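Local coordinates for protein LRIM1 (Anopheles gambiae, PDB 3O53) that regulates complement-like immunity in the malaria mosquito as a heterodimer with APL1C, the piece here being LRIM1's own leucine-rich repeat domain, at residues L74-L82 with E94-E102; L233-D243 with K260-T271. All coordinates share one frame; numbering follows the deposited sequence.

Overall arrangement
Both contacts belong to the leucine-rich repeat solenoid of LRIM1, but they lie on opposite sides of the chain's centre, with their own centres about 41 Å apart, and they share no element. Contact 1 joins two consecutive coils in the N-terminal half: parallel strands 73-76 and 91-97 and the loops after them run side by side, held by backbone hydrogen bonds, three bridging waters and packing of leucine and isoleucine. Contact 2 sits where strand 241-243, an outermost strand of the repeat sheet, is covered by helix 262-276, so side chains rather than backbone pairing do the joining. Each mixes buried apolar residues with exposed polar ones; contact 2 adds aromatic rings and arginines.

Contact 1. Residues L74-L82 with E94-E102; sequences LDLESLSTL and ELLVGPSIE
Leu74 opens the pairing with Glu94-Leu96: its N donates to Glu94 O at 2.9 Å, and its O accepts from Leu96 N at 3.0 Å. The strands are parallel, 5° apart, and one methyl of Leu74, CD2, lies beside Leu95 CD1, both side chains pointing the same way into the buried interior with Leu65 and Leu87. Asp75 faces the other way, its carboxylate resting against Leu96 CB and CD2. With CG anti to the backbone N (chi1 -173°), Asp75 also points OD1 forward along the chain to take the N-H of Glu77 in an Asx turn. Leu76 N closes the strand pairing on Leu96 O at 2.9 Å. Beyond it the backbones stay close, but direct backbone bonds give way to water: one molecule receives Gly98 N-H and lies against Leu76 O and Leu79 O. Glu77 reaches across Leu96, OE1 lying 3.7 Å from CD2, while a second water ties OE1 to Val97 O. At Leu79 the chain makes an inverse gamma turn, and its O meets a third water that also lies by Leu82 O and takes the N-H of Ser100. Ser80 O is gripped directly, by Ser100 OG at 2.6 Å in the carbonyl plane. Leu82 finishes the contact with CD2 4.0 Å from Ile101 CD1, alongside it. Neighbouring repeats are thus joined by direct backbone bonds along the strands and largely through water in the loops, so the bound waters are in effect part of the solenoid's polar framework.

Contact 2. Residues L233-D243 with K260-T271; sequences LRFSQNLEHFD and KNQRVQTVAKQT
Val264 carries CG1 anti to its backbone N (chi1 178°), and Phe242 holds CG likewise (chi1 -173°); together these torsions set the valine methyl squarely over the phenyl face. The CH-pi contact, 3.6 Å from CG1 to the ring centroid, is the middle of the C-terminal cap of the leucine-rich repeat solenoid, where helix 262-271 packs nearly at a right angle across the outermost strand, 241-243. The other methyl of Val264, CG2, packs on Leu239 CD2 and Phe235 CB, while Val267 CG1 lies 3.8 Å from Phe242 CB and Ala268 CB approaches the same ring obliquely. Phe257 and Ile219 extend this apolar layer.

Polar side chains of the helical segment fasten both ends. Asn261 ND2 donates to Leu233 O at 3.0 Å and also to Phe257 O; its OD1 accepts a weak bond from Phe235 N. Arg263, extended as far as NE and then turned at its last torsion, comes end-on to Leu239 O with NH1 and NH2, the carbonyl oxygen in the guanidinium plane. Near the surface, the Arg234 guanidinium faces Lys260 CB, less certainly because Lys260 is poorly ordered. At the other end, Thr271 CG2 sits over the His241 ring, which is stacked on Trp218. The hydroxyl of Thr271 donates to Val267 O in its own helix and accepts the Phe242 N-H at 3.0 Å in a nearly straight bond, 168° at the hydrogen.

Contact 1. Residues L74-L82 with E94-E102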
loop_
_atom_site.group_PDB
_atom_site.type_symbol
_atom_site.label_atom_id
_atom_site.label_comp_id
_atom_site.label_asym_id
_atom_site.label_seq_id
_atom_site.Cartn_x
_atom_site.Cartn_y
_atom_site.Cartn_z
ATOM N N LEU A 74 -0.266 -11.835 -16.317
ATOM C CA LEU A 74 0.960 -11.288 -16.885
ATOM C C LEU A 74 2.133 -11.952 -16.177
ATOM O O LEU A 74 2.446 -11.623 -15.024
ATOM C CB LEU A 74 1.033 -9.760 -16.700
ATOM C CG LEU A 74 2.350 -9.147 -17.197
ATOM C CD1 LEU A 74 2.563 -9.501 -18.664
ATOM C CD2 LEU A 74 2.399 -7.633 -16.996
ATOM N N ASP A 75 2.770 -12.901 -16.855
ATOM C CA ASP A 75 3.810 -13.708 -16.236
ATOM C C ASP A 75 5.154 -13.371 -16.847
ATOM O O ASP A 75 5.464 -13.776 -17.960
ATOM C CB ASP A 75 3.522 -15.206 -16.403
ATOM C CG ASP A 75 4.502 -16.082 -15.631
ATOM O OD1 ASP A 75 5.584 -15.586 -15.233
ATOM O OD2 ASP A 75 4.195 -17.272 -15.425
ATOM N N LEU A 76 5.948 -12.610 -16.108
ATOM C CA LEU A 76 7.267 -12.205 -16.573
ATOM C C LEU A 76 8.326 -12.650 -15.581
ATOM O O LEU A 76 9.379 -12.026 -15.462
ATOM C CB LEU A 76 7.321 -10.693 -16.724
ATOM C CG LEU A 76 6.253 -10.132 -17.656
ATOM C CD1 LEU A 76 6.403 -8.619 -17.739
ATOM C CD2 LEU A 76 6.362 -10.773 -19.037
ATOM N N GLU A 77 8.030 -13.730 -14.868
ATOM C CA GLU A 77 8.912 -14.230 -13.824
ATOM C C GLU A 77 10.266 -14.626 -14.406
ATOM O O GLU A 77 11.291 -14.555 -13.719
ATOM C CB GLU A 77 8.266 -15.434 -13.136
ATOM C CG GLU A 77 9.029 -15.947 -11.929
ATOM C CD GLU A 77 8.289 -17.056 -11.197
ATOM O OE1 GLU A 77 7.076 -16.898 -10.933
ATOM O OE2 GLU A 77 8.924 -18.085 -10.881
ATOM N N SER A 78 10.264 -15.030 -15.673
ATOM C CA SER A 78 11.471 -15.552 -16.310
ATOM C C SER A 78 12.348 -14.459 -16.909
ATOM O O SER A 78 13.403 -14.755 -17.463
ATOM C CB SER A 78 11.113 -16.569 -17.395
ATOM O OG SER A 78 10.466 -15.936 -18.482
ATOM N N LEU A 79 11.913 -13.204 -16.817
ATOM C CA LEU A 79 12.770 -12.088 -17.212
ATOM C C LEU A 79 13.670 -11.741 -16.032
ATOM O O LEU A 79 13.334 -10.912 -15.184
ATOM C CB LEU A 79 11.943 -10.886 -17.670
ATOM C CG LEU A 79 11.003 -11.169 -18.850
ATOM C CD1 LEU A 79 10.347 -9.882 -19.329
ATOM C CD2 LEU A 79 11.747 -11.856 -20.000
ATOM N N SER A 80 14.818 -12.403 -15.996
ATOM C CA SER A 80 15.711 -12.394 -14.849
ATOM C C SER A 80 16.406 -11.052 -14.603
ATOM O O SER A 80 16.853 -10.784 -13.488
ATOM C CB SER A 80 16.768 -13.485 -15.038
ATOM O OG SER A 80 17.721 -13.474 -13.990
ATOM N N THR A 81 16.505 -10.219 -15.634
ATOM C CA THR A 81 17.273 -8.977 -15.532
ATOM C C THR A 81 16.391 -7.769 -15.234
ATOM O O THR A 81 16.878 -6.738 -14.785
ATOM C CB THR A 81 18.084 -8.714 -16.818
ATOM O OG1 THR A 81 19.108 -9.707 -16.944
ATOM C CG2 THR A 81 18.734 -7.333 -16.788
ATOM N N LEU A 82 15.092 -7.907 -15.471
ATOM C CA LEU A 82 14.149 -6.812 -15.273
ATOM C C LEU A 82 14.226 -6.221 -13.859
ATOM O O LEU A 82 14.154 -6.948 -12.870
ATOM C CB LEU A 82 12.729 -7.309 -15.552
ATOM C CG LEU A 82 11.722 -6.232 -15.940
ATOM C CD1 LEU A 82 12.095 -5.602 -17.278
ATOM C CD2 LEU A 82 10.317 -6.829 -15.984
ATOM N N GLU A 94 -3.632 -11.405 -12.511
ATOM C CA GLU A 94 -2.570 -12.076 -11.770
ATOM C C GLU A 94 -1.217 -11.720 -12.358
ATOM O O GLU A 94 -1.011 -11.787 -13.560
ATOM C CB GLU A 94 -2.777 -13.598 -11.772
ATOM C CG GLU A 94 -4.152 -14.020 -11.281
ATOM C CD GLU A 94 -4.268 -15.526 -11.123
ATOM O OE1 GLU A 94 -3.270 -16.159 -10.715
ATOM O OE2 GLU A 94 -5.353 -16.075 -11.408
ATOM N N LEU A 95 -0.285 -11.364 -11.493
ATOM C CA LEU A 95 0.983 -10.807 -11.924
ATOM C C LEU A 95 2.120 -11.595 -11.294
ATOM O O LEU A 95 2.100 -11.860 -10.097
ATOM C CB LEU A 95 1.046 -9.329 -11.494
ATOM C CG LEU A 95 2.357 -8.553 -11.595
ATOM C CD1 LEU A 95 2.826 -8.532 -13.038
ATOM C CD2 LEU A 95 2.164 -7.124 -11.038
ATOM N N LEU A 96 3.108 -11.974 -12.101
ATOM C CA LEU A 96 4.299 -12.642 -11.593
ATOM C C LEU A 96 5.551 -11.974 -12.148
ATOM O O LEU A 96 5.665 -11.763 -13.349
ATOM C CB LEU A 96 4.310 -14.119 -12.006
ATOM C CG LEU A 96 3.076 -14.939 -11.631
ATOM C CD1 LEU A 96 1.973 -14.705 -12.633
ATOM C CD2 LEU A 96 3.417 -16.429 -11.549
ATOM N N VAL A 97 6.503 -11.666 -11.280
ATOM C CA VAL A 97 7.718 -11.009 -11.727
ATOM C C VAL A 97 8.957 -11.671 -11.129
ATOM O O VAL A 97 8.853 -12.505 -10.226
ATOM C CB VAL A 97 7.662 -9.493 -11.428
ATOM C CG1 VAL A 97 6.403 -8.907 -12.049
ATOM C CG2 VAL A 97 7.685 -9.233 -9.933
ATOM N N GLY A 98 10.123 -11.297 -11.651
ATOM C CA GLY A 98 11.363 -12.011 -11.400
ATOM C C GLY A 98 12.196 -11.501 -10.242
ATOM O O GLY A 98 11.758 -10.634 -9.482
ATOM N N PRO A 99 13.426 -12.028 -10.115
ATOM C CA PRO A 99 14.317 -11.833 -8.966
ATOM C C PRO A 99 15.047 -10.488 -8.939
ATOM O O PRO A 99 15.633 -10.156 -7.910
ATOM C CB PRO A 99 15.348 -12.964 -9.119
ATOM C CG PRO A 99 14.938 -13.751 -10.345
ATOM C CD PRO A 99 14.055 -12.868 -11.145
ATOM N N SER A 100 15.022 -9.737 -10.036
ATOM C CA SER A 100 15.725 -8.450 -10.098
ATOM C C SER A 100 14.795 -7.252 -9.953
ATOM O O SER A 100 15.233 -6.100 -10.034
ATOM C CB SER A 100 16.492 -8.319 -11.417
ATOM O OG SER A 100 17.532 -9.270 -11.488
ATOM N N ILE A 101 13.513 -7.517 -9.742
ATOM C CA ILE A 101 12.539 -6.443 -9.596
ATOM C C ILE A 101 12.845 -5.576 -8.381
ATOM O O ILE A 101 12.977 -6.062 -7.252
ATOM C CB ILE A 101 11.107 -7.005 -9.508
ATOM C CG1 ILE A 101 10.743 -7.681 -10.826
ATOM C CG2 ILE A 101 10.106 -5.905 -9.244
ATOM C CD1 ILE A 101 10.736 -6.725 -12.020
ATOM N N GLU A 102 12.950 -4.280 -8.633
ATOM C CA GLU A 102 13.202 -3.297 -7.593
ATOM C C GLU A 102 12.011 -2.352 -7.505
ATOM O O GLU A 102 11.675 -1.881 -6.429
ATOM C CB GLU A 102 14.477 -2.496 -7.905
ATOM C CG GLU A 102 15.734 -3.349 -8.042
ATOM C CD GLU A 102 16.978 -2.542 -8.416
ATOM O OE1 GLU A 102 16.845 -1.396 -8.907
ATOM O OE2 GLU A 102 18.096 -3.064 -8.224
HETATM O O HOH W 1 10.513 -10.042 -14.156
HETATM O O HOH W 2 7.073 -14.744 -9.422
HETATM O O HOH W 3 13.390 -9.715 -12.490
#

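Contact 2. Residues L233-D243 with K260-T271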
loop_
_atom_site.group_PDB
_atom_site.type_symbol
_atom_site.label_atom_id
_atom_site.label_comp_id
_atom_site.label_asym_id
_atom_site.label_seq_id
_atom_site.Cartn_x
_atom_site.Cartn_y
_atom_site.Cartn_z
ATOM N N LEU A 233 0.110 2.027 24.559
ATOM C CA LEU A 233 0.826 2.467 23.371
ATOM C C LEU A 233 1.716 3.668 23.692
ATOM O O LEU A 233 1.318 4.560 24.433
ATOM C CB LEU A 233 -0.166 2.852 22.266
ATOM C CG LEU A 233 -0.916 1.729 21.549
ATOM C CD1 LEU A 233 -1.919 2.330 20.566
ATOM C CD2 LEU A 233 0.065 0.793 20.824
ATOM N N ARG A 234 2.916 3.680 23.124
ATOM C CA ARG A 234 3.828 4.805 23.254
ATOM C C ARG A 234 4.416 5.145 21.889
ATOM O O ARG A 234 4.848 4.260 21.157
ATOM C CB ARG A 234 4.970 4.453 24.211
ATOM C CG ARG A 234 4.531 4.074 25.610
ATOM C CD ARG A 234 4.070 5.279 26.419
ATOM N NE ARG A 234 3.764 4.898 27.795
ATOM C CZ ARG A 234 2.580 4.451 28.208
ATOM N NH1 ARG A 234 1.567 4.335 27.358
ATOM N NH2 ARG A 234 2.402 4.121 29.477
ATOM N N PHE A 235 4.432 6.424 21.540
ATOM C CA PHE A 235 5.113 6.851 20.329
ATOM C C PHE A 235 6.413 7.567 20.671
ATOM O O PHE A 235 6.685 7.839 21.833
ATOM C CB PHE A 235 4.183 7.714 19.474
ATOM C CG PHE A 235 3.050 6.927 18.869
ATOM C CD1 PHE A 235 3.184 6.353 17.616
ATOM C CD2 PHE A 235 1.875 6.717 19.579
ATOM C CE1 PHE A 235 2.155 5.605 17.062
ATOM C CE2 PHE A 235 0.838 5.963 19.030
ATOM C CZ PHE A 235 0.981 5.410 17.769
ATOM N N SER A 236 7.210 7.854 19.649
ATOM C CA SER A 236 8.536 8.424 19.822
ATOM C C SER A 236 8.550 9.901 19.462
ATOM O O SER A 236 7.546 10.452 19.013
ATOM C CB SER A 236 9.537 7.694 18.928
ATOM O OG SER A 236 9.354 8.060 17.570
ATOM N N GLN A 237 9.704 10.531 19.646
ATOM C CA GLN A 237 9.875 11.939 19.310
ATOM C C GLN A 237 9.904 12.167 17.803
ATOM O O GLN A 237 9.883 13.307 17.352
ATOM C CB GLN A 237 11.163 12.490 19.929
ATOM C CG GLN A 237 10.941 13.246 21.227
ATOM C CD GLN A 237 12.052 14.235 21.518
ATOM O OE1 GLN A 237 12.893 14.511 20.662
ATOM N NE2 GLN A 237 12.056 14.779 22.727
ATOM N N ASN A 238 9.975 11.085 17.033
ATOM C CA ASN A 238 9.932 11.174 15.575
ATOM C C ASN A 238 8.583 11.668 15.076
ATOM O O ASN A 238 8.481 12.253 14.002
ATOM C CB ASN A 238 10.198 9.806 14.950
ATOM C CG ASN A 238 11.624 9.358 15.121
ATOM O OD1 ASN A 238 12.524 10.176 15.290
ATOM N ND2 ASN A 238 11.843 8.048 15.071
ATOM N N LEU A 239 7.545 11.410 15.857
ATOM C CA LEU A 239 6.180 11.674 15.432
ATOM C C LEU A 239 5.960 13.161 15.134
ATOM O O LEU A 239 6.172 14.004 15.995
ATOM C CB LEU A 239 5.220 11.197 16.520
ATOM C CG LEU A 239 3.727 11.208 16.194
ATOM C CD1 LEU A 239 3.383 10.081 15.219
ATOM C CD2 LEU A 239 2.905 11.087 17.474
ATOM N N GLU A 240 5.540 13.476 13.908
ATOM C CA GLU A 240 5.247 14.861 13.512
ATOM C C GLU A 240 3.808 15.027 13.000
ATOM O O GLU A 240 3.314 16.141 12.880
ATOM C CB GLU A 240 6.195 15.307 12.405
ATOM C CG GLU A 240 7.668 15.160 12.725
ATOM C CD GLU A 240 8.553 15.493 11.531
ATOM O OE1 GLU A 240 8.005 15.753 10.437
ATOM O OE2 GLU A 240 9.795 15.493 11.688
ATOM N N HIS A 241 3.145 13.922 12.677
ATOM C CA HIS A 241 1.812 13.986 12.078
ATOM C C HIS A 241 0.994 12.827 12.634
ATOM O O HIS A 241 1.374 11.663 12.503
ATOM C CB HIS A 241 1.911 13.930 10.543
ATOM C CG HIS A 241 0.585 13.915 9.838
ATOM N ND1 HIS A 241 0.103 14.999 9.132
ATOM C CD2 HIS A 241 -0.352 12.943 9.715
ATOM C CE1 HIS A 241 -1.072 14.698 8.606
ATOM N NE2 HIS A 241 -1.375 13.458 8.951
ATOM N N PHE A 242 -0.110 13.156 13.290
ATOM C CA PHE A 242 -0.890 12.180 14.018
ATOM C C PHE A 242 -2.355 12.544 13.827
ATOM O O PHE A 242 -2.832 13.528 14.389
ATOM C CB PHE A 242 -0.488 12.218 15.499
ATOM C CG PHE A 242 -1.112 11.140 16.347
ATOM C CD1 PHE A 242 -0.525 9.891 16.452
ATOM C CD2 PHE A 242 -2.268 11.394 17.069
ATOM C CE1 PHE A 242 -1.092 8.910 17.251
ATOM C CE2 PHE A 242 -2.836 10.424 17.871
ATOM C CZ PHE A 242 -2.255 9.180 17.968
ATOM N N ASP A 243 -3.072 11.749 13.033
ATOM C CA ASP A 243 -4.426 12.120 12.616
ATOM C C ASP A 243 -5.455 11.040 12.967
ATOM O O ASP A 243 -5.547 10.015 12.287
ATOM C CB ASP A 243 -4.433 12.372 11.108
ATOM C CG ASP A 243 -5.710 13.018 10.620
ATOM O OD1 ASP A 243 -6.663 13.124 11.412
ATOM O OD2 ASP A 243 -5.762 13.409 9.429
ATOM N N LYS A 260 -0.196 9.635 29.109
ATOM C CA LYS A 260 1.149 9.072 29.084
ATOM C C LYS A 260 1.827 9.310 27.740
ATOM O O LYS A 260 2.919 8.805 27.482
ATOM C CB LYS A 260 1.099 7.584 29.423
ATOM C CG LYS A 260 0.645 7.331 30.851
ATOM C CD LYS A 260 0.586 5.854 31.179
ATOM C CE LYS A 260 0.241 5.626 32.643
ATOM N NZ LYS A 260 0.096 4.180 32.967
ATOM N N ASN A 261 1.165 10.095 26.898
ATOM C CA ASN A 261 1.711 10.526 25.619
ATOM C C ASN A 261 1.416 12.014 25.408
ATOM O O ASN A 261 0.823 12.413 24.403
ATOM C CB ASN A 261 1.097 9.715 24.484
ATOM C CG ASN A 261 1.514 8.250 24.513
ATOM O OD1 ASN A 261 2.477 7.855 23.854
ATOM N ND2 ASN A 261 0.793 7.440 25.280
ATOM N N GLN A 262 1.831 12.834 26.366
ATOM C CA GLN A 262 1.524 14.259 26.345
ATOM C C GLN A 262 1.961 14.949 25.058
ATOM O O GLN A 262 1.236 15.788 24.516
ATOM C CB GLN A 262 2.171 14.951 27.552
ATOM C CG GLN A 262 1.387 14.782 28.841
ATOM C CD GLN A 262 -0.053 15.239 28.698
ATOM O OE1 GLN A 262 -0.365 16.094 27.867
ATOM N NE2 GLN A 262 -0.939 14.669 29.504
ATOM N N ARG A 263 3.154 14.618 24.578
ATOM C CA ARG A 263 3.646 15.188 23.330
ATOM C C ARG A 263 2.801 14.759 22.127
ATOM O O ARG A 263 2.669 15.501 21.152
ATOM C CB ARG A 263 5.097 14.787 23.085
ATOM C CG ARG A 263 5.647 15.361 21.792
ATOM C CD ARG A 263 7.107 15.008 21.568
ATOM N NE ARG A 263 7.626 15.646 20.361
ATOM C CZ ARG A 263 7.384 15.210 19.128
ATOM N NH1 ARG A 263 6.637 14.130 18.948
ATOM N NH2 ARG A 263 7.889 15.847 18.079
ATOM N N VAL A 264 2.244 13.557 22.178
ATOM C CA VAL A 264 1.387 13.107 21.090
ATOM C C VAL A 264 0.128 13.974 21.064
ATOM O O VAL A 264 -0.369 14.318 19.997
ATOM C CB VAL A 264 1.035 11.600 21.210
ATOM C CG1 VAL A 264 0.095 11.175 20.076
ATOM C CG2 VAL A 264 2.312 10.759 21.192
ATOM N N GLN A 265 -0.373 14.353 22.236
ATOM C CA GLN A 265 -1.564 15.192 22.291
ATOM C C GLN A 265 -1.298 16.512 21.574
ATOM O O GLN A 265 -2.174 17.058 20.902
ATOM C CB GLN A 265 -1.986 15.462 23.736
ATOM C CG GLN A 265 -3.264 16.282 23.836
ATOM C CD GLN A 265 -3.717 16.506 25.266
ATOM O OE1 GLN A 265 -3.438 15.699 26.152
ATOM N NE2 GLN A 265 -4.430 17.604 25.496
ATOM N N THR A 266 -0.077 17.013 21.729
ATOM C CA THR A 266 0.341 18.263 21.114
ATOM C C THR A 266 0.481 18.100 19.605
ATOM O O THR A 266 0.102 18.983 18.833
ATOM C CB THR A 266 1.686 18.713 21.702
ATOM O OG1 THR A 266 1.520 18.955 23.104
ATOM C CG2 THR A 266 2.202 19.975 21.003
ATOM N N VAL A 267 1.018 16.958 19.187
ATOM C CA VAL A 267 1.169 16.665 17.768
ATOM C C VAL A 267 -0.206 16.534 17.112
ATOM O O VAL A 267 -0.401 16.971 15.988
ATOM C CB VAL A 267 1.991 15.381 17.532
ATOM C CG1 VAL A 267 1.972 14.996 16.055
ATOM C CG2 VAL A 267 3.426 15.570 18.019
ATOM N N ALA A 268 -1.154 15.953 17.831
ATOM C CA ALA A 268 -2.519 15.792 17.338
ATOM C C ALA A 268 -3.154 17.154 17.080
ATOM O O ALA A 268 -3.778 17.376 16.046
ATOM C CB ALA A 268 -3.352 15.026 18.344
ATOM N N LYS A 269 -3.013 18.068 18.033
ATOM C CA LYS A 269 -3.573 19.399 17.856
ATOM C C LYS A 269 -2.932 20.105 16.663
ATOM O O LYS A 269 -3.627 20.683 15.833
ATOM C CB LYS A 269 -3.392 20.237 19.121
ATOM C CG LYS A 269 -3.856 21.675 18.969
ATOM C CD LYS A 269 -3.285 22.556 20.075
ATOM C CE LYS A 269 -1.762 22.646 19.995
ATOM N NZ LYS A 269 -1.174 23.433 21.114
ATOM N N GLN A 270 -1.608 20.077 16.584
ATOM C CA GLN A 270 -0.905 20.732 15.483
ATOM C C GLN A 270 -1.317 20.141 14.143
ATOM O O GLN A 270 -1.443 20.850 13.143
ATOM C CB GLN A 270 0.610 20.595 15.649
ATOM C CG GLN A 270 1.185 21.476 16.742
ATOM C CD GLN A 270 2.647 21.194 17.006
ATOM O OE1 GLN A 270 3.114 20.068 16.841
ATOM N NE2 GLN A 270 3.378 22.218 17.424
ATOM N N THR A 271 -1.504 18.829 14.120
ATOM C CA THR A 271 -1.906 18.141 12.901
ATOM C C THR A 271 -3.269 18.627 12.428
ATOM O O THR A 271 -3.443 18.928 11.247
ATOM C CB THR A 271 -1.938 16.609 13.106
ATOM O OG1 THR A 271 -0.610 16.142 13.363
ATOM C CG2 THR A 271 -2.466 15.897 11.844
HETATM O O HOH W 4 4.880 8.739 23.481
HETATM O O HOH W 5 5.529 11.989 20.424
HETATM O O HOH W 6 1.456 18.022 11.614
HETATM O O HOH W 7 -4.907 15.235 14.597
#